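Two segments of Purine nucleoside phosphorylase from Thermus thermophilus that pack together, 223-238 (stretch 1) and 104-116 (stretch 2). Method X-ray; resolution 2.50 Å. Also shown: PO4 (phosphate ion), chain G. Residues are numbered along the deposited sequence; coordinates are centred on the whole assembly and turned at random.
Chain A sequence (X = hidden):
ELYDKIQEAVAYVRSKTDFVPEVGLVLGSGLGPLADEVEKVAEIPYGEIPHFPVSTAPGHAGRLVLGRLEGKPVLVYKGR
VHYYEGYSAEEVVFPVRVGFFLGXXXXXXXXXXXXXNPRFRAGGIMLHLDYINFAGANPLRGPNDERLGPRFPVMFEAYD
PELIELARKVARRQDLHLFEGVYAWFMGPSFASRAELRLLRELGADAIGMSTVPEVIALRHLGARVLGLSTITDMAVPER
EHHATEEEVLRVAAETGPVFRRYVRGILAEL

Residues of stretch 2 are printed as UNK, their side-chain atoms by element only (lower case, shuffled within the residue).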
# COMPACT_ATOMS: atom_id res chain seq x y z
N GLY A 223 -7.28 -7.49 32.90
CA GLY A 223 -7.52 -8.92 32.63
C GLY A 223 -8.99 -9.22 32.38
O GLY A 223 -9.35 -10.40 32.37
N ALA A 224 -9.81 -8.19 32.19
CA ALA A 224 -11.24 -8.30 31.82
C ALA A 224 -11.35 -8.94 30.43
O ALA A 224 -10.39 -8.83 29.65
CB ALA A 224 -11.87 -6.93 31.84
N ARG A 225 -12.47 -9.60 30.13
CA ARG A 225 -12.83 -10.02 28.76
C ARG A 225 -13.67 -8.90 28.14
O ARG A 225 -14.38 -8.24 28.89
CB ARG A 225 -13.61 -11.33 28.77
CG ARG A 225 -12.94 -12.47 29.52
CD ARG A 225 -13.99 -13.46 30.00
NE ARG A 225 -14.34 -14.42 28.97
CZ ARG A 225 -15.57 -14.89 28.70
NH1 ARG A 225 -16.63 -14.45 29.36
NH2 ARG A 225 -15.71 -15.78 27.74
N VAL A 226 -13.53 -8.67 26.84
CA VAL A 226 -14.07 -7.47 26.12
C VAL A 226 -14.73 -7.97 24.83
O VAL A 226 -14.15 -8.82 24.14
CB VAL A 226 -12.98 -6.43 25.81
CG1 VAL A 226 -13.51 -5.23 25.03
CG2 VAL A 226 -12.25 -5.95 27.05
N LEU A 227 -15.91 -7.45 24.52
CA LEU A 227 -16.61 -7.62 23.22
C LEU A 227 -16.99 -6.22 22.75
O LEU A 227 -17.54 -5.45 23.57
CB LEU A 227 -17.84 -8.51 23.44
CG LEU A 227 -18.57 -8.97 22.18
CD1 LEU A 227 -19.60 -10.03 22.51
CD2 LEU A 227 -19.25 -7.81 21.49
N GLY A 228 -16.68 -5.90 21.49
CA GLY A 228 -16.89 -4.57 20.89
C GLY A 228 -17.93 -4.65 19.79
O GLY A 228 -17.80 -5.51 18.91
N LEU A 229 -18.95 -3.79 19.83
CA LEU A 229 -19.98 -3.72 18.78
C LEU A 229 -20.18 -2.26 18.45
O LEU A 229 -20.26 -1.42 19.36
CB LEU A 229 -21.30 -4.35 19.23
CG LEU A 229 -21.25 -5.78 19.76
CD1 LEU A 229 -22.62 -6.18 20.29
CD2 LEU A 229 -20.78 -6.77 18.70
N SER A 230 -20.23 -1.98 17.15
CA SER A 230 -20.59 -0.67 16.60
C SER A 230 -21.83 -0.87 15.73
O SER A 230 -21.98 -1.96 15.11
CB SER A 230 -19.44 -0.07 15.87
OG SER A 230 -18.37 0.11 16.78
N THR A 231 -22.74 0.08 15.84
CA THR A 231 -23.80 0.37 14.86
C THR A 231 -23.10 1.16 13.76
O THR A 231 -22.55 2.23 14.05
CB THR A 231 -24.96 1.14 15.51
OG1 THR A 231 -25.60 0.28 16.46
CG2 THR A 231 -25.93 1.64 14.46
N ILE A 232 -23.06 0.62 12.55
CA ILE A 232 -22.53 1.36 11.38
C ILE A 232 -23.62 2.36 10.97
O ILE A 232 -24.43 2.04 10.11
CB ILE A 232 -22.12 0.38 10.27
CG1 ILE A 232 -21.09 -0.64 10.78
CG2 ILE A 232 -21.61 1.13 9.05
CD1 ILE A 232 -19.80 -0.02 11.23
N THR A 233 -23.64 3.52 11.62
CA THR A 233 -24.68 4.57 11.50
C THR A 233 -24.62 5.24 10.12
O THR A 233 -25.68 5.70 9.64
CB THR A 233 -24.50 5.60 12.62
OG1 THR A 233 -23.14 6.04 12.56
CG2 THR A 233 -24.82 5.04 13.99
N ASP A 234 -23.44 5.31 9.52
CA ASP A 234 -23.21 5.96 8.20
C ASP A 234 -22.15 5.16 7.44
O ASP A 234 -21.52 4.27 8.04
CB ASP A 234 -22.84 7.45 8.35
CG ASP A 234 -21.54 7.75 9.11
OD1 ASP A 234 -21.47 7.42 10.32
OD2 ASP A 234 -20.61 8.33 8.50
N MET A 235 -21.97 5.45 6.17
CA MET A 235 -20.90 4.86 5.33
C MET A 235 -19.89 5.98 5.05
O MET A 235 -20.22 6.95 4.34
CB MET A 235 -21.48 4.24 4.05
CG MET A 235 -22.19 2.90 4.30
SD MET A 235 -21.20 1.68 5.25
CE MET A 235 -19.81 1.46 4.15
N ALA A 236 -18.73 5.89 5.70
CA ALA A 236 -17.58 6.82 5.58
C ALA A 236 -16.68 6.31 4.46
O ALA A 236 -15.66 5.63 4.74
CB ALA A 236 -16.87 6.93 6.91
N VAL A 237 -17.07 6.58 3.22
CA VAL A 237 -16.27 6.19 2.03
C VAL A 237 -16.05 7.43 1.17
O VAL A 237 -16.98 8.03 0.63
CB VAL A 237 -16.89 4.98 1.29
CG1 VAL A 237 -18.27 4.61 1.83
CG2 VAL A 237 -16.89 5.13 -0.22
N PRO A 238 -14.78 7.87 1.03
CA PRO A 238 -14.48 9.18 0.45
C PRO A 238 -14.65 9.33 -1.08
O PRO A 238 -14.44 10.41 -1.57
CB PRO A 238 -12.99 9.36 0.79
CG PRO A 238 -12.44 7.94 0.87
CD PRO A 238 -13.58 7.13 1.45
N UNK A 104 -17.73 -6.52 37.50
CA UNK A 104 -17.86 -6.75 36.04
C UNK A 104 -16.51 -7.19 35.45
O UNK A 104 -15.68 -6.31 35.19
c UNK A 104 -18.37 -5.49 35.37
N UNK A 105 -16.30 -8.49 35.24
CA UNK A 105 -15.03 -9.05 34.67
C UNK A 105 -15.19 -9.32 33.16
O UNK A 105 -14.18 -9.66 32.51
n UNK A 105 -12.30 -10.14 37.31
c UNK A 105 -14.71 -10.23 36.93
n UNK A 105 -10.65 -11.67 37.74
c UNK A 105 -11.81 -11.12 38.06
c UNK A 105 -14.64 -10.33 35.41
c UNK A 105 -13.56 -9.44 37.54
n UNK A 105 -12.46 -11.55 39.12
N UNK A 106 -16.41 -9.19 32.63
CA UNK A 106 -16.75 -9.25 31.18
C UNK A 106 -17.47 -7.96 30.79
O UNK A 106 -18.43 -7.60 31.51
c UNK A 106 -17.98 -10.59 29.38
o UNK A 106 -16.79 -11.64 31.14
c UNK A 106 -17.58 -10.49 30.84
N UNK A 107 -17.02 -7.32 29.70
CA UNK A 107 -17.51 -5.99 29.25
C UNK A 107 -17.87 -6.03 27.78
O UNK A 107 -17.08 -6.56 26.99
c UNK A 107 -16.45 -4.92 29.48
c UNK A 107 -17.46 -2.17 31.88
c UNK A 107 -16.62 -4.12 30.74
c UNK A 107 -17.30 -2.92 30.72
c UNK A 107 -16.24 -3.82 33.09
c UNK A 107 -16.09 -4.57 31.93
c UNK A 107 -16.92 -2.63 33.06
N UNK A 108 -19.04 -5.48 27.45
CA UNK A 108 -19.55 -5.26 26.08
C UNK A 108 -19.41 -3.75 25.81
O UNK A 108 -20.13 -2.98 26.44
c UNK A 108 -20.56 -8.11 26.68
c UNK A 108 -21.30 -7.18 25.71
c UNK A 108 -22.78 -7.48 25.76
c UNK A 108 -21.02 -5.70 25.98
N UNK A 109 -18.48 -3.34 24.96
CA UNK A 109 -18.32 -1.90 24.62
C UNK A 109 -19.05 -1.63 23.31
O UNK A 109 -18.72 -2.29 22.33
c UNK A 109 -15.99 -2.01 25.72
c UNK A 109 -16.35 -1.20 26.95
c UNK A 109 -14.52 -1.88 25.40
c UNK A 109 -16.83 -1.59 24.52
N UNK A 110 -20.01 -0.71 23.31
CA UNK A 110 -20.85 -0.38 22.14
C UNK A 110 -20.60 1.08 21.76
O UNK A 110 -20.35 1.89 22.68
c UNK A 110 -22.55 -1.95 23.18
c UNK A 110 -22.34 -0.67 22.39
o UNK A 110 -22.96 0.43 23.06
N UNK A 111 -20.70 1.39 20.46
CA UNK A 111 -20.40 2.72 19.88
C UNK A 111 -21.22 2.90 18.61
O UNK A 111 -21.63 1.89 17.99
o UNK A 111 -18.44 1.71 18.88
c UNK A 111 -18.91 2.85 19.59
N UNK A 112 -21.47 4.14 18.22
CA UNK A 112 -21.79 4.51 16.82
C UNK A 112 -20.47 4.68 16.07
O UNK A 112 -19.53 5.25 16.66
c UNK A 112 -22.63 5.78 16.78
N UNK A 113 -20.38 4.18 14.83
CA UNK A 113 -19.16 4.20 14.01
C UNK A 113 -19.54 4.43 12.57
O UNK A 113 -20.62 3.95 12.19
c UNK A 113 -18.41 2.90 14.13
N UNK A 114 -18.65 5.09 11.81
CA UNK A 114 -18.65 5.09 10.34
C UNK A 114 -18.14 3.77 9.77
O UNK A 114 -17.19 3.18 10.36
N UNK A 115 -18.75 3.31 8.67
CA UNK A 115 -18.22 2.21 7.84
C UNK A 115 -17.14 2.69 6.88
O UNK A 115 -17.44 3.59 6.08
N UNK A 116 -15.93 2.14 6.94
CA UNK A 116 -14.84 2.41 5.95
C UNK A 116 -14.94 1.37 4.85
O UNK A 116 -14.90 1.78 3.67
c UNK A 116 -13.06 4.79 7.07
c UNK A 116 -13.46 2.36 6.61
c UNK A 116 -13.23 3.41 7.69
c UNK A 116 -12.03 3.04 8.53
P PO4 G . -19.63 6.72 20.59
O1 PO4 G . -19.41 7.18 22.05
O2 PO4 G . -19.87 7.93 19.70
O3 PO4 G . -20.83 5.80 20.49
O4 PO4 G . -18.40 5.94 20.15

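Position 104 carries a single side-chain carbon, CB, which is 7.5 Å from Ala 224 CB, its nearest neighbour on stretch 1; one carbon is alanine, Ala 104, which lies before the pairing begins. Position 105 has three carbons, a nitrogen, then a carbon bearing two more nitrogens: a guanidinium, so Arg 105. Its side chain stays clear of stretch 1, and its backbone opens the ladder, Arg 225 N donating to Arg 105 O at 2.9 Å.

At 106 a carbon carries one oxygen and one carbon, the branched pattern of threonine. Thr 106 sits on the same face as Arg 225, whose NH1 gives a weak hydrogen bond to Thr 106 OG1 at 3.3 Å. Position 107 holds one carbon and then a ring of six carbons with no oxygen, hence Phe 107. The end of this side chain leads away from stretch 1, while the backbone bonds twice: Phe 107 N to Arg 225 O and Leu 227 N to Phe 107 O, both 2.9 Å.

Four carbons forked at the second mark 108 as leucine; Leu 108 CD1 lies 4.2 Å from Leu 227 CB. The same count and fork at 109 give Leu 109, on the other face, where its CD1 meets Val 226 CG1 at 3.5 Å. Its bridge partner, Gly 228, brings no side chain to that face.

Position 110 again shows a carbon bearing one oxygen and one carbon: Thr 110, whose hydroxyl is satisfied elsewhere in the structure. At 111 one carbon and one oxygen make serine, and Ser 111 OG lies 2.6 Å from Ser 230 OG, a short hydroxyl pair on the face of Val 226 and Leu 109.

Position 112 has one carbon, 3.6 Å from Thr 233 CG2, so Ala 112; its N donates to phosphate O3 at 2.9 Å. One carbon at 113 also means alanine: Ala 113 CB packs 3.6 Å from Ser 230 CB.

Position 114 has no side-chain atoms and is Gly 114; an ideal CB would lie 3.1 Å from Ala 236 CB, a tight fit. Position 115 is equally bare. On Gly 115 a CB would clash with Met 235 SD at 2.6 Å and crowd Ile 232 CG2 at 3.0 Å. At 116, four carbons forked at the second give Leu 116; its CA-to-CB bond points away, yet its end returns, CD2 reaching 4.4 Å from Ala 236 CB.

The contact works as a parallel ladder whose paired residues send side chains to the same face. Arg 225, Leu 227, Leu 229, Thr 231 and Thr 233 each donate an amide to stretch 2; those of Phe 107, Leu 109, Ala 113 and, weakly, Ser 111 return the bond. Stretch 1 then turns a corner at Asp 234, but pairing resumes: Gly 115 N donates to Asp 234 O at 3.0 Å, and Ala 236 N bonds weakly to Gly 115 O at 2.7 Å. The design rule is graded bulk: side chains shrink from Phe 107 to Gly 115, ending in two glycines where stretch 1 crowds the backbone.

Stretch 2 (104-116) ARTFLLTSAAGGL
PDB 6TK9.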